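Local coordinates for protein transcriptional regulator, LYSR family (Neisseria meningitidis, PDB 4AB5) that regulates transcription as a DNA-binding MetR-like member of the LysR family, probably controlling methionine biosynthesis genes, and is seen here as its regulatory domain alone, at residues I72-L77 and Y185-T190; G105-T110 and N131-H136; P157-M162 and A211-L216. One frame throughout, in Å; residues are numbered along the deposited sequence.

From the N terminus, the chain first opens contact 1 at strand 72-86, whose later part runs beside contact 3. Contact 2 then opens and closes within 105-136, wholly between the two segments of contact 1; the centres of contacts 1 and 2 are about 32 Å apart, on opposite sides of the chain's centre. Residues 157-162 open contact 3 before 185-190 closes contact 1, so these two cross; contact 3 closes last, at 211-216. Contact 1 pairs the long strands 72-86 and 171-189, which link the two alpha/beta subdomains of the LysR regulatory fold. Contact 2 joins the two strands of a beta-alpha-beta unit, and contact 3 ties helix 158-166 to the chain leaving helix 196-212.

Contact 1: residues I72-L77 and Y185-T190; sequences ISFQPL and YAAIRT
Two aromatic rings project from the same face of this antiparallel pair, Phe74 from one strand and Tyr185 from the other. The Phe74 ring is met obliquely by two groups of the partner strand: Ala187 CB lies 3.8 Å from Phe74 CE1, and Tyr185 CB is near Phe74 CD1. At the Tyr185 ring, Gln75 O sits at the edge, near the ring plane, while Pro76 CA approaches obliquely, 3.7 Å from Tyr185 CD1. Ser73, Gln75, Ala186 and Ile188 occupy the other face.

Two hydrogen-bonded pairs fix the register. Ser73 N gives to Ile188 O at 2.8 Å, and Ile188 N returns to Ser73 O at 3.0 Å, almost along the C=O axis. Ala186 N to Gln75 O is the straighter bond of the next pair (2.9 Å, 171°), whereas Gln75 N reaches Ala186 O along a more bent path. Next to the Ser73/Ile188 pair, Ser73 OG and Thr190 OG1 share a 2.9 Å hydrogen bond in which either could be the donor. At the other end, Leu77 CD2 packs on Ala186 CB at 4.0 Å.

The segments belong to the long antiparallel strands 72-86 and 171-189, which pass between the two alpha/beta subdomains in LysR regulatory domains, a fold of the periplasmic-binding-protein type. Strand 60-63 borders 171-189 on its far side, through backbone bonds of Tyr185 with Val63 and Ala187 with Ala61. Helix 196-212 covers the face of Gln75 and Ala186, using Asn199 and Cys202, while helix 50-54 lies against Ile72 and Ala187 on the opposite side.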
ATOM      1  N   ILE B  72      23.275  16.495  11.910  1.00 51.46           N
ATOM      2  CA  ILE B  72      22.131  16.378  11.019  1.00 50.37           C
ATOM      3  C   ILE B  72      21.625  17.740  10.525  1.00 54.93           C
ATOM      4  O   ILE B  72      21.479  18.675  11.317  1.00 55.74           O
ATOM      5  CB  ILE B  72      21.036  15.407  11.587  1.00 52.50           C
ATOM      6  CG1 ILE B  72      21.084  14.071  10.848  1.00 52.47           C
ATOM      7  CG2 ILE B  72      19.629  15.965  11.522  1.00 51.54           C
ATOM      8  CD1 ILE B  72      21.353  12.964  11.669  1.00 61.39           C
ATOM      9  N   SER B  73      21.413  17.847   9.199  1.00 50.67           N
ATOM     10  CA  SER B  73      20.876  19.038   8.538  1.00 49.88           C
ATOM     11  C   SER B  73      19.513  18.755   7.912  1.00 50.42           C
ATOM     12  O   SER B  73      19.287  17.689   7.337  1.00 46.88           O
ATOM     13  CB  SER B  73      21.845  19.591   7.500  1.00 52.51           C
ATOM     14  OG  SER B  73      23.101  19.860   8.097  1.00 61.48           O
ATOM     15  N   PHE B  74      18.597  19.713   8.073  1.00 47.19           N
ATOM     16  CA  PHE B  74      17.227  19.617   7.583  1.00 44.78           C
ATOM     17  C   PHE B  74      16.990  20.494   6.394  1.00 50.87           C
ATOM     18  O   PHE B  74      17.512  21.613   6.318  1.00 51.20           O
ATOM     19  CB  PHE B  74      16.217  19.966   8.687  1.00 45.72           C
ATOM     20  CG  PHE B  74      16.222  18.972   9.810  1.00 45.93           C
ATOM     21  CD1 PHE B  74      15.495  17.785   9.714  1.00 46.80           C
ATOM     22  CD2 PHE B  74      16.962  19.207  10.963  1.00 47.79           C
ATOM     23  CE1 PHE B  74      15.511  16.852  10.755  1.00 47.74           C
ATOM     24  CE2 PHE B  74      16.969  18.285  12.009  1.00 50.43           C
ATOM     25  CZ  PHE B  74      16.244  17.114  11.904  1.00 47.91           C
ATOM     26  N   GLN B  75      16.167  19.985   5.477  1.00 48.44           N
ATOM     27  CA  GLN B  75      15.786  20.670   4.260  1.00 49.31           C
ATOM     28  C   GLN B  75      14.262  20.632   4.171  1.00 54.06           C
ATOM     29  O   GLN B  75      13.689  19.532   4.149  1.00 53.41           O
ATOM     30  CB  GLN B  75      16.431  19.987   3.047  1.00 50.46           C
ATOM     31  CG  GLN B  75      16.473  20.862   1.803  1.00 73.38           C
ATOM     32  CD  GLN B  75      17.380  20.334   0.714  1.00 92.22           C
ATOM     33  OE1 GLN B  75      17.444  20.902  -0.371  1.00 92.53           O
ATOM     34  NE2 GLN B  75      17.904  19.119   0.858  1.00 78.06           N
ATOM     35  N   PRO B  76      13.572  21.797   4.167  1.00 50.45           N
ATOM     36  CA  PRO B  76      12.103  21.766   4.056  1.00 49.02           C
ATOM     37  C   PRO B  76      11.626  21.221   2.712  1.00 52.07           C
ATOM     38  O   PRO B  76      12.224  21.510   1.671  1.00 53.53           O
ATOM     39  CB  PRO B  76      11.699  23.228   4.229  1.00 51.95           C
ATOM     40  CG  PRO B  76      12.901  24.013   3.842  1.00 57.87           C
ATOM     41  CD  PRO B  76      14.083  23.183   4.218  1.00 53.44           C
ATOM     42  N   LEU B  77      10.580  20.402   2.741  1.00 45.79           N
ATOM     43  CA  LEU B  77       9.990  19.879   1.518  1.00 43.67           C
ATOM     44  C   LEU B  77       8.708  20.664   1.264  1.00 46.35           C
ATOM     45  O   LEU B  77       8.699  21.558   0.411  1.00 46.04           O
ATOM     46  CB  LEU B  77       9.738  18.356   1.587  1.00 42.00           C
ATOM     47  CG  LEU B  77      10.978  17.455   1.686  1.00 46.00           C
ATOM     48  CD1 LEU B  77      10.582  16.014   1.950  1.00 44.43           C
ATOM     49  CD2 LEU B  77      11.892  17.587   0.450  1.00 47.42           C
ATOM     50  N   TYR B 185      10.059  17.285   5.937  1.00 40.64           N
ATOM     51  CA  TYR B 185      11.472  17.624   5.787  1.00 40.48           C
ATOM     52  C   TYR B 185      12.276  16.435   5.301  1.00 42.33           C
ATOM     53  O   TYR B 185      11.906  15.282   5.555  1.00 40.20           O
ATOM     54  CB  TYR B 185      12.080  18.091   7.129  1.00 42.27           C
ATOM     55  CG  TYR B 185      11.384  19.268   7.771  1.00 45.00           C
ATOM     56  CD1 TYR B 185      11.789  20.572   7.506  1.00 48.09           C
ATOM     57  CD2 TYR B 185      10.362  19.077   8.703  1.00 45.28           C
ATOM     58  CE1 TYR B 185      11.159  21.664   8.109  1.00 49.06           C
ATOM     59  CE2 TYR B 185       9.728  20.161   9.315  1.00 46.54           C
ATOM     60  CZ  TYR B 185      10.130  21.453   9.013  1.00 53.77           C
ATOM     61  OH  TYR B 185       9.510  22.530   9.600  1.00 56.34           O
ATOM     62  N   ALA B 186      13.407  16.728   4.642  1.00 38.79           N
ATOM     63  CA  ALA B 186      14.379  15.740   4.223  1.00 38.92           C
ATOM     64  C   ALA B 186      15.586  15.972   5.131  1.00 47.92           C
ATOM     65  O   ALA B 186      16.118  17.085   5.187  1.00 49.85           O
ATOM     66  CB  ALA B 186      14.767  15.957   2.774  1.00 39.55           C
ATOM     67  N   ALA B 187      15.960  14.954   5.905  1.00 44.12           N
ATOM     68  CA  ALA B 187      17.096  15.017   6.812  1.00 44.23           C
ATOM     69  C   ALA B 187      18.300  14.285   6.202  1.00 47.57           C
ATOM     70  O   ALA B 187      18.148  13.206   5.632  1.00 46.30           O
ATOM     71  CB  ALA B 187      16.723  14.387   8.148  1.00 44.97           C
ATOM     72  N   ILE B 188      19.484  14.895   6.291  1.00 44.48           N
ATOM     73  CA  ILE B 188      20.765  14.331   5.859  1.00 43.97           C
ATOM     74  C   ILE B 188      21.816  14.633   6.952  1.00 49.98           C
ATOM     75  O   ILE B 188      21.557  15.444   7.857  1.00 48.86           O
ATOM     76  CB  ILE B 188      21.234  14.835   4.457  1.00 46.73           C
ATOM     77  CG1 ILE B 188      21.443  16.372   4.403  1.00 48.12           C
ATOM     78  CG2 ILE B 188      20.352  14.321   3.320  1.00 45.10           C
ATOM     79  CD1 ILE B 188      22.279  16.880   3.227  1.00 51.40           C
ATOM     80  N   ARG B 189      23.010  14.007   6.850  1.00 47.67           N
ATOM     81  CA  ARG B 189      24.114  14.277   7.768  1.00 48.63           C
ATOM     82  C   ARG B 189      24.669  15.635   7.357  1.00 54.66           C
ATOM     83  O   ARG B 189      24.574  15.998   6.188  1.00 54.89           O
ATOM     84  CB  ARG B 189      25.227  13.237   7.603  1.00 47.32           C
ATOM     85  CG  ARG B 189      24.901  11.844   8.091  1.00 49.05           C
ATOM     86  CD  ARG B 189      26.036  10.931   7.677  1.00 54.66           C
ATOM     87  NE  ARG B 189      25.609   9.540   7.520  1.00 63.80           N
ATOM     88  CZ  ARG B 189      25.151   9.014   6.389  1.00 74.06           C
ATOM     89  NH1 ARG B 189      25.040   9.759   5.296  1.00 54.04           N
ATOM     90  NH2 ARG B 189      24.802   7.738   6.342  1.00 63.05           N
ATOM     91  N   THR B 190      25.219  16.387   8.295  1.00 53.57           N
ATOM     92  CA  THR B 190      25.810  17.692   7.991  1.00 54.98           C
ATOM     93  C   THR B 190      27.036  17.565   7.069  1.00 60.87           C
ATOM     94  O   THR B 190      27.242  18.446   6.234  1.00 61.35           O
ATOM     95  CB  THR B 190      26.027  18.505   9.285  1.00 58.24           C
ATOM     96  OG1 THR B 190      24.802  18.496  10.016  1.00 59.15           O
ATOM     97  CG2 THR B 190      26.427  19.951   9.015  1.00 53.22           C
TER

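Contact 2: residues G105-T110 and N131-H136; sequences GETLIT and NPPRRH
Arg134 runs alongside Leu108 and then folds back on its own segment. Its CB lies next to Leu108 O, and Arg134 CD reaches 4.0 Å from Leu108 CB. The chain bends at chi2 (-73°) and chi3, so that Leu108 CD2 comes over one face of the guanidinium, 4.1 Å from Arg134 NE. That NE also gives a weak bond to a water, which in turn donates to Thr110 OG1 at 3.0 Å. Arg134 NH1 turns back to Pro132 O at 2.6 Å, in the guanidinium plane and on a carbonyl lone pair, while Arg134 NH2 forms a salt bridge with Asp115. Thr110 OG1 also accepts from His136 ND1 at 3.2 Å, close to the imidazole plane.

Between the parallel backbones, Leu108 N gives to Pro133 O (2.7 Å) and Thr110 N to Arg135 O. Arg135 N bonds Leu108 O at 2.9 Å, standing above the plane of the Leu108 carbonyl. The end of Arg135 leads away from Ile109 to a salt bridge with Asp40 of the second subunit.

These are the two strands of a beta-alpha-beta unit. Its helix 119-125 packs on Leu108, Pro132 and Arg134, and helix 140-148 covers Ile109 and Arg135 on the other face.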
ATOM      1  N   GLY B 105     -16.143   9.119  21.003  1.00 45.31           N
ATOM      2  CA  GLY B 105     -16.909   7.896  20.773  1.00 45.69           C
ATOM      3  C   GLY B 105     -16.495   7.032  19.594  1.00 49.37           C
ATOM      4  O   GLY B 105     -16.535   5.803  19.678  1.00 48.95           O
ATOM      5  N   GLU B 106     -16.103   7.689  18.490  1.00 44.18           N
ATOM      6  CA  GLU B 106     -15.755   7.152  17.181  1.00 42.63           C
ATOM      7  C   GLU B 106     -14.539   6.229  17.139  1.00 45.13           C
ATOM      8  O   GLU B 106     -13.572   6.455  17.863  1.00 46.60           O
ATOM      9  CB  GLU B 106     -15.548   8.319  16.196  1.00 44.01           C
ATOM     10  CG  GLU B 106     -16.791   8.799  15.446  1.00 55.89           C
ATOM     11  CD  GLU B 106     -17.922   9.450  16.209  1.00 76.99           C
ATOM     12  OE1 GLU B 106     -17.748  10.610  16.645  1.00 84.50           O
ATOM     13  OE2 GLU B 106     -19.027   8.860  16.247  1.00 65.98           O
ATOM     14  N   THR B 107     -14.571   5.229  16.225  1.00 38.03           N
ATOM     15  CA  THR B 107     -13.468   4.305  15.937  1.00 35.85           C
ATOM     16  C   THR B 107     -12.534   5.063  14.985  1.00 38.29           C
ATOM     17  O   THR B 107     -12.997   5.611  13.986  1.00 38.72           O
ATOM     18  CB  THR B 107     -14.016   2.978  15.318  1.00 34.84           C
ATOM     19  OG1 THR B 107     -14.687   2.226  16.328  1.00 33.24           O
ATOM     20  CG2 THR B 107     -12.927   2.103  14.695  1.00 27.00           C
ATOM     21  N   LEU B 108     -11.235   5.114  15.298  1.00 33.83           N
ATOM     22  CA  LEU B 108     -10.252   5.801  14.471  1.00 32.91           C
ATOM     23  C   LEU B 108      -9.474   4.801  13.605  1.00 36.03           C
ATOM     24  O   LEU B 108      -8.885   3.854  14.129  1.00 35.35           O
ATOM     25  CB  LEU B 108      -9.305   6.666  15.345  1.00 33.71           C
ATOM     26  CG  LEU B 108      -8.333   7.636  14.614  1.00 36.94           C
ATOM     27  CD1 LEU B 108      -9.082   8.725  13.839  1.00 36.45           C
ATOM     28  CD2 LEU B 108      -7.370   8.266  15.587  1.00 35.91           C
ATOM     29  N   ILE B 109      -9.505   4.997  12.280  1.00 32.34           N
ATOM     30  CA  ILE B 109      -8.780   4.148  11.328  1.00 31.45           C
ATOM     31  C   ILE B 109      -7.457   4.817  10.967  1.00 36.13           C
ATOM     32  O   ILE B 109      -7.444   5.964  10.524  1.00 35.63           O
ATOM     33  CB  ILE B 109      -9.635   3.698  10.110  1.00 33.19           C
ATOM     34  CG1 ILE B 109     -11.026   3.205  10.577  1.00 32.99           C
ATOM     35  CG2 ILE B 109      -8.902   2.604   9.302  1.00 32.41           C
ATOM     36  CD1 ILE B 109     -12.080   3.296   9.578  1.00 39.99           C
ATOM     37  N   THR B 110      -6.340   4.139  11.287  1.00 34.00           N
ATOM     38  CA  THR B 110      -4.974   4.639  11.087  1.00 34.17           C
ATOM     39  C   THR B 110      -4.080   3.560  10.465  1.00 36.78           C
ATOM     40  O   THR B 110      -4.501   2.410  10.320  1.00 34.55           O
ATOM     41  CB  THR B 110      -4.341   5.051  12.458  1.00 45.45           C
ATOM     42  OG1 THR B 110      -3.944   3.888  13.191  1.00 47.89           O
ATOM     43  CG2 THR B 110      -5.243   5.928  13.322  1.00 44.37           C
ATOM     44  N   ASN B 131      -8.089   8.865  23.737  1.00 43.23           N
ATOM     45  CA  ASN B 131      -7.569   7.653  23.106  1.00 41.94           C
ATOM     46  C   ASN B 131      -8.789   6.857  22.576  1.00 44.93           C
ATOM     47  O   ASN B 131      -9.302   5.962  23.264  1.00 44.38           O
ATOM     48  CB  ASN B 131      -6.723   6.842  24.105  1.00 42.11           C
ATOM     49  CG  ASN B 131      -6.091   5.566  23.579  1.00 56.52           C
ATOM     50  OD1 ASN B 131      -6.055   5.287  22.379  1.00 47.04           O
ATOM     51  ND2 ASN B 131      -5.531   4.773  24.482  1.00 45.97           N
ATOM     52  N   PRO B 132      -9.300   7.215  21.378  1.00 41.15           N
ATOM     53  CA  PRO B 132     -10.478   6.511  20.840  1.00 40.90           C
ATOM     54  C   PRO B 132     -10.210   5.056  20.419  1.00 44.37           C
ATOM     55  O   PRO B 132      -9.039   4.707  20.238  1.00 44.35           O
ATOM     56  CB  PRO B 132     -10.866   7.370  19.627  1.00 41.81           C
ATOM     57  CG  PRO B 132      -9.613   8.005  19.199  1.00 45.96           C
ATOM     58  CD  PRO B 132      -8.845   8.277  20.454  1.00 42.71           C
ATOM     59  N   PRO B 133     -11.256   4.194  20.235  1.00 39.54           N
ATOM     60  CA  PRO B 133     -11.004   2.818  19.746  1.00 38.36           C
ATOM     61  C   PRO B 133     -10.338   2.873  18.373  1.00 39.03           C
ATOM     62  O   PRO B 133     -10.629   3.766  17.581  1.00 36.60           O
ATOM     63  CB  PRO B 133     -12.405   2.197  19.640  1.00 39.62           C
ATOM     64  CG  PRO B 133     -13.279   3.071  20.447  1.00 44.95           C
ATOM     65  CD  PRO B 133     -12.702   4.441  20.394  1.00 40.91           C
ATOM     66  N   ARG B 134      -9.395   1.964  18.128  1.00 35.78           N
ATOM     67  CA  ARG B 134      -8.620   1.968  16.903  1.00 34.62           C
ATOM     68  C   ARG B 134      -8.888   0.777  16.027  1.00 39.55           C
ATOM     69  O   ARG B 134      -9.245  -0.299  16.507  1.00 39.07           O
ATOM     70  CB  ARG B 134      -7.111   2.095  17.202  1.00 31.90           C
ATOM     71  CG  ARG B 134      -6.726   3.177  18.209  1.00 30.20           C
ATOM     72  CD  ARG B 134      -6.834   4.583  17.653  1.00 37.81           C
ATOM     73  NE  ARG B 134      -5.723   5.429  18.104  1.00 51.48           N
ATOM     74  CZ  ARG B 134      -5.714   6.083  19.255  1.00 71.00           C
ATOM     75  NH1 ARG B 134      -6.738   5.988  20.087  1.00 70.43           N
ATOM     76  NH2 ARG B 134      -4.678   6.832  19.588  1.00 58.83           N
ATOM     77  N   ARG B 135      -8.685   0.993  14.729  1.00 36.44           N
ATOM     78  CA  ARG B 135      -8.796   0.047  13.624  1.00 35.35           C
ATOM     79  C   ARG B 135      -7.561   0.360  12.760  1.00 36.38           C
ATOM     80  O   ARG B 135      -7.197   1.532  12.642  1.00 34.38           O
ATOM     81  CB  ARG B 135     -10.106   0.297  12.869  1.00 37.36           C
ATOM     82  CG  ARG B 135     -10.462  -0.758  11.833  1.00 52.09           C
ATOM     83  CD  ARG B 135     -11.322  -1.873  12.390  1.00 58.75           C
ATOM     84  NE  ARG B 135     -11.411  -2.975  11.428  1.00 58.90           N
ATOM     85  CZ  ARG B 135     -12.479  -3.257  10.689  1.00 62.44           C
ATOM     86  NH1 ARG B 135     -13.596  -2.550  10.824  1.00 40.99           N
ATOM     87  NH2 ARG B 135     -12.451  -4.269   9.836  1.00 47.83           N
ATOM     88  N   HIS B 136      -6.869  -0.671  12.239  1.00 33.21           N
ATOM     89  CA  HIS B 136      -5.623  -0.464  11.480  1.00 33.24           C
ATOM     90  C   HIS B 136      -5.613  -1.062  10.094  1.00 36.81           C
ATOM     91  O   HIS B 136      -6.214  -2.110   9.854  1.00 38.09           O
ATOM     92  CB  HIS B 136      -4.397  -0.995  12.244  1.00 34.63           C
ATOM     93  CG  HIS B 136      -4.294  -0.526  13.656  1.00 38.77           C
ATOM     94  ND1 HIS B 136      -3.941   0.773  13.954  1.00 41.00           N
ATOM     95  CD2 HIS B 136      -4.464  -1.213  14.809  1.00 40.86           C
ATOM     96  CE1 HIS B 136      -3.907   0.838  15.273  1.00 41.16           C
ATOM     97  NE2 HIS B 136      -4.231  -0.330  15.830  1.00 41.69           N
TER
HETATM   98  O   HOH W   1      -3.986   3.712  16.220  1.00 36.98           O

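Contact 3: residues P157-M162 and A211-L216; sequences PYWTVM and ADLPGL
Leu213 covers one face of the Trp159 indole with its forked end, the two side chains running side by side and pointing the same way. Leu213 CD1 stands over the five-membered ring, 4.0 Å from its centroid and only 11° off the ring normal, a CH-pi contact. The other methyl, Leu213 CD2, is set over toward the benzo part, 3.6 Å from Trp159 CE3, so the isopropyl fork spreads along the indole. The torsions produce this pose: Trp159 CG sits in the crowded position between its backbone N and carbonyl carbon (chi1 60°), and Leu213 CG is anti to its own carbonyl carbon (chi1 -44°). On the opposite face of the indole lie Pro157 CB, from the N-cap residue, and Thr160 OG1, from the first turn, both toward the rim.

Pro214 continues the packing along helix 158-166. Its CD meets Trp159 CB at 3.7 Å, and its CG meets the selenium of selenomethionine Met162 at 3.9 Å, the two side chains crossing obliquely. Tyr158, with CG anti to its backbone N, turns a ring edge to Pro214 O, which lies near the ring plane 4.0 Å from Tyr158 CD2. Gly215 follows with positive phi, where the chain turns past the same ring.

The chain just after helix 196-212 is thus packed on the start of helix 158-166, a plain structural contact. Trp22 of helix 20-33 touches both Trp159 and Leu213, and Tyr80 of strand 72-86 meets the indole edge-to-face.

The chemistry is mainly apolar, with a single water as polar link: it donates to Pro214 O at 2.7 Å and accepts only weakly from Trp159 N, a first-turn amide it probably helps satisfy. The grip rests on Leu213 against the indole and Pro214 along Trp159 CB, Met162 SE and the Tyr158 ring, rather than on charge.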
ATOM      1  N   PRO B 157      -3.962  13.260   4.617  1.00 32.80           N
ATOM      2  CA  PRO B 157      -3.644  14.512   3.907  1.00 33.36           C
ATOM      3  C   PRO B 157      -4.746  14.834   2.898  1.00 36.06           C
ATOM      4  O   PRO B 157      -5.330  13.916   2.324  1.00 33.60           O
ATOM      5  CB  PRO B 157      -2.336  14.184   3.172  1.00 34.83           C
ATOM      6  CG  PRO B 157      -1.753  13.028   3.897  1.00 38.77           C
ATOM      7  CD  PRO B 157      -2.914  12.238   4.394  1.00 34.02           C
ATOM      8  N   TYR B 158      -5.045  16.124   2.700  1.00 34.04           N
ATOM      9  CA  TYR B 158      -6.064  16.548   1.748  1.00 34.09           C
ATOM     10  C   TYR B 158      -5.776  15.993   0.336  1.00 36.96           C
ATOM     11  O   TYR B 158      -6.699  15.509  -0.323  1.00 34.90           O
ATOM     12  CB  TYR B 158      -6.215  18.089   1.742  1.00 37.07           C
ATOM     13  CG  TYR B 158      -7.163  18.593   0.675  1.00 40.56           C
ATOM     14  CD1 TYR B 158      -8.545  18.471   0.825  1.00 43.15           C
ATOM     15  CD2 TYR B 158      -6.681  19.127  -0.517  1.00 41.82           C
ATOM     16  CE1 TYR B 158      -9.422  18.881  -0.178  1.00 45.85           C
ATOM     17  CE2 TYR B 158      -7.548  19.540  -1.525  1.00 43.60           C
ATOM     18  CZ  TYR B 158      -8.920  19.427  -1.345  1.00 53.48           C
ATOM     19  OH  TYR B 158      -9.791  19.822  -2.332  1.00 58.22           O
ATOM     20  N   TRP B 159      -4.503  16.057  -0.118  1.00 33.77           N
ATOM     21  CA  TRP B 159      -4.121  15.558  -1.440  1.00 33.63           C
ATOM     22  C   TRP B 159      -4.438  14.063  -1.674  1.00 38.20           C
ATOM     23  O   TRP B 159      -4.820  13.702  -2.786  1.00 37.63           O
ATOM     24  CB  TRP B 159      -2.665  15.917  -1.801  1.00 31.89           C
ATOM     25  CG  TRP B 159      -1.638  15.377  -0.856  1.00 31.80           C
ATOM     26  CD1 TRP B 159      -1.061  16.037   0.186  1.00 35.25           C
ATOM     27  CD2 TRP B 159      -1.049  14.067  -0.880  1.00 30.53           C
ATOM     28  NE1 TRP B 159      -0.152  15.221   0.818  1.00 34.13           N
ATOM     29  CE2 TRP B 159      -0.143  13.997   0.199  1.00 34.41           C
ATOM     30  CE3 TRP B 159      -1.210  12.935  -1.704  1.00 30.93           C
ATOM     31  CZ2 TRP B 159       0.612  12.849   0.469  1.00 33.20           C
ATOM     32  CZ3 TRP B 159      -0.473  11.796  -1.427  1.00 31.72           C
ATOM     33  CH2 TRP B 159       0.428  11.762  -0.354  1.00 32.73           C
ATOM     34  N   THR B 160      -4.300  13.216  -0.628  1.00 35.01           N
ATOM     35  CA  THR B 160      -4.587  11.770  -0.675  1.00 34.52           C
ATOM     36  C   THR B 160      -6.108  11.526  -0.800  1.00 40.81           C
ATOM     37  O   THR B 160      -6.535  10.642  -1.544  1.00 39.85           O
ATOM     38  CB  THR B 160      -4.096  11.075   0.625  1.00 34.25           C
ATOM     39  OG1 THR B 160      -2.872  11.642   1.077  1.00 31.93           O
ATOM     40  CG2 THR B 160      -3.939   9.574   0.461  1.00 27.35           C
ATOM     41  N   VAL B 161      -6.892  12.282  -0.012  1.00 39.55           N
ATOM     42  CA  VAL B 161      -8.343  12.226   0.114  1.00 40.69           C
ATOM     43  C   VAL B 161      -9.070  12.666  -1.169  1.00 49.40           C
ATOM     44  O   VAL B 161     -10.089  12.063  -1.524  1.00 48.54           O
ATOM     45  CB  VAL B 161      -8.765  13.034   1.382  1.00 44.47           C
ATOM     46  CG1 VAL B 161     -10.251  13.381   1.399  1.00 44.01           C
ATOM     47  CG2 VAL B 161      -8.377  12.287   2.648  1.00 43.86           C
HETATM   48  N   MSE B 162      -8.561  13.721  -1.838  1.00 50.89           N
HETATM   49  CA  MSE B 162      -9.133  14.323  -3.049  1.00 53.91           C
HETATM   50  C   MSE B 162      -9.704  13.374  -4.143  1.00 53.91           C
HETATM   51  O   MSE B 162     -10.872  13.575  -4.474  1.00 53.89           O
HETATM   52  CB  MSE B 162      -8.253  15.452  -3.601  1.00 59.53           C
HETATM   53  CG  MSE B 162      -9.036  16.545  -4.312  1.00 71.60           C
HETATM   54 SE   MSE B 162      -8.175  17.073  -6.003  1.00 85.87          SE
HETATM   55  CE  MSE B 162      -8.131  15.293  -6.957  1.00 81.24           C
ATOM     56  N   ALA B 211       3.554  20.312  -8.141  1.00 38.41           N
ATOM     57  CA  ALA B 211       2.908  20.204  -9.442  1.00 38.55           C
ATOM     58  C   ALA B 211       1.828  19.122  -9.473  1.00 43.59           C
ATOM     59  O   ALA B 211       0.929  19.192 -10.314  1.00 44.82           O
ATOM     60  CB  ALA B 211       3.952  19.930 -10.510  1.00 39.11           C
ATOM     61  N   ASP B 212       1.903  18.138  -8.560  1.00 39.33           N
ATOM     62  CA  ASP B 212       0.979  17.002  -8.537  1.00 38.09           C
ATOM     63  C   ASP B 212       0.019  16.944  -7.374  1.00 39.92           C
ATOM     64  O   ASP B 212      -1.053  16.343  -7.512  1.00 39.37           O
ATOM     65  CB  ASP B 212       1.747  15.676  -8.668  1.00 39.16           C
ATOM     66  CG  ASP B 212       2.514  15.564  -9.963  1.00 49.00           C
ATOM     67  OD1 ASP B 212       2.022  16.078 -10.993  1.00 51.06           O
ATOM     68  OD2 ASP B 212       3.613  14.975  -9.948  1.00 52.71           O
ATOM     69  N   LEU B 213       0.385  17.541  -6.231  1.00 34.45           N
ATOM     70  CA  LEU B 213      -0.453  17.496  -5.029  1.00 33.08           C
ATOM     71  C   LEU B 213      -1.138  18.825  -4.702  1.00 38.90           C
ATOM     72  O   LEU B 213      -0.445  19.818  -4.466  1.00 39.24           O
ATOM     73  CB  LEU B 213       0.357  17.006  -3.816  1.00 32.08           C
ATOM     74  CG  LEU B 213       1.281  15.802  -4.005  1.00 34.52           C
ATOM     75  CD1 LEU B 213       2.075  15.541  -2.746  1.00 33.44           C
ATOM     76  CD2 LEU B 213       0.511  14.558  -4.464  1.00 33.53           C
ATOM     77  N   PRO B 214      -2.491  18.877  -4.654  1.00 37.00           N
ATOM     78  CA  PRO B 214      -3.149  20.145  -4.315  1.00 38.13           C
ATOM     79  C   PRO B 214      -3.080  20.434  -2.821  1.00 42.58           C
ATOM     80  O   PRO B 214      -3.019  19.501  -2.019  1.00 41.73           O
ATOM     81  CB  PRO B 214      -4.593  19.926  -4.785  1.00 39.83           C
ATOM     82  CG  PRO B 214      -4.818  18.470  -4.637  1.00 42.61           C
ATOM     83  CD  PRO B 214      -3.483  17.808  -4.910  1.00 37.73           C
ATOM     84  N   GLY B 215      -3.085  21.716  -2.469  1.00 41.13           N
ATOM     85  CA  GLY B 215      -3.095  22.169  -1.083  1.00 42.23           C
ATOM     86  C   GLY B 215      -1.763  22.177  -0.360  1.00 48.05           C
ATOM     87  O   GLY B 215      -1.725  22.252   0.876  1.00 49.63           O
ATOM     88  N   LEU B 216      -0.666  22.112  -1.115  1.00 43.80           N
ATOM     89  CA  LEU B 216       0.666  22.161  -0.530  1.00 43.66           C
ATOM     90  C   LEU B 216       1.081  23.608  -0.303  1.00 47.00           C
ATOM     91  O   LEU B 216       0.682  24.499  -1.055  1.00 46.40           O
ATOM     92  CB  LEU B 216       1.686  21.462  -1.430  1.00 43.11           C
ATOM     93  CG  LEU B 216       1.889  19.958  -1.304  1.00 46.67           C
ATOM     94  CD1 LEU B 216       3.070  19.545  -2.072  1.00 47.46           C
ATOM     95  CD2 LEU B 216       1.900  19.446   0.080  1.00 49.02           C
TER
HETATM   96  O   HOH W   2      -3.059  18.812   0.610  1.00 44.30           O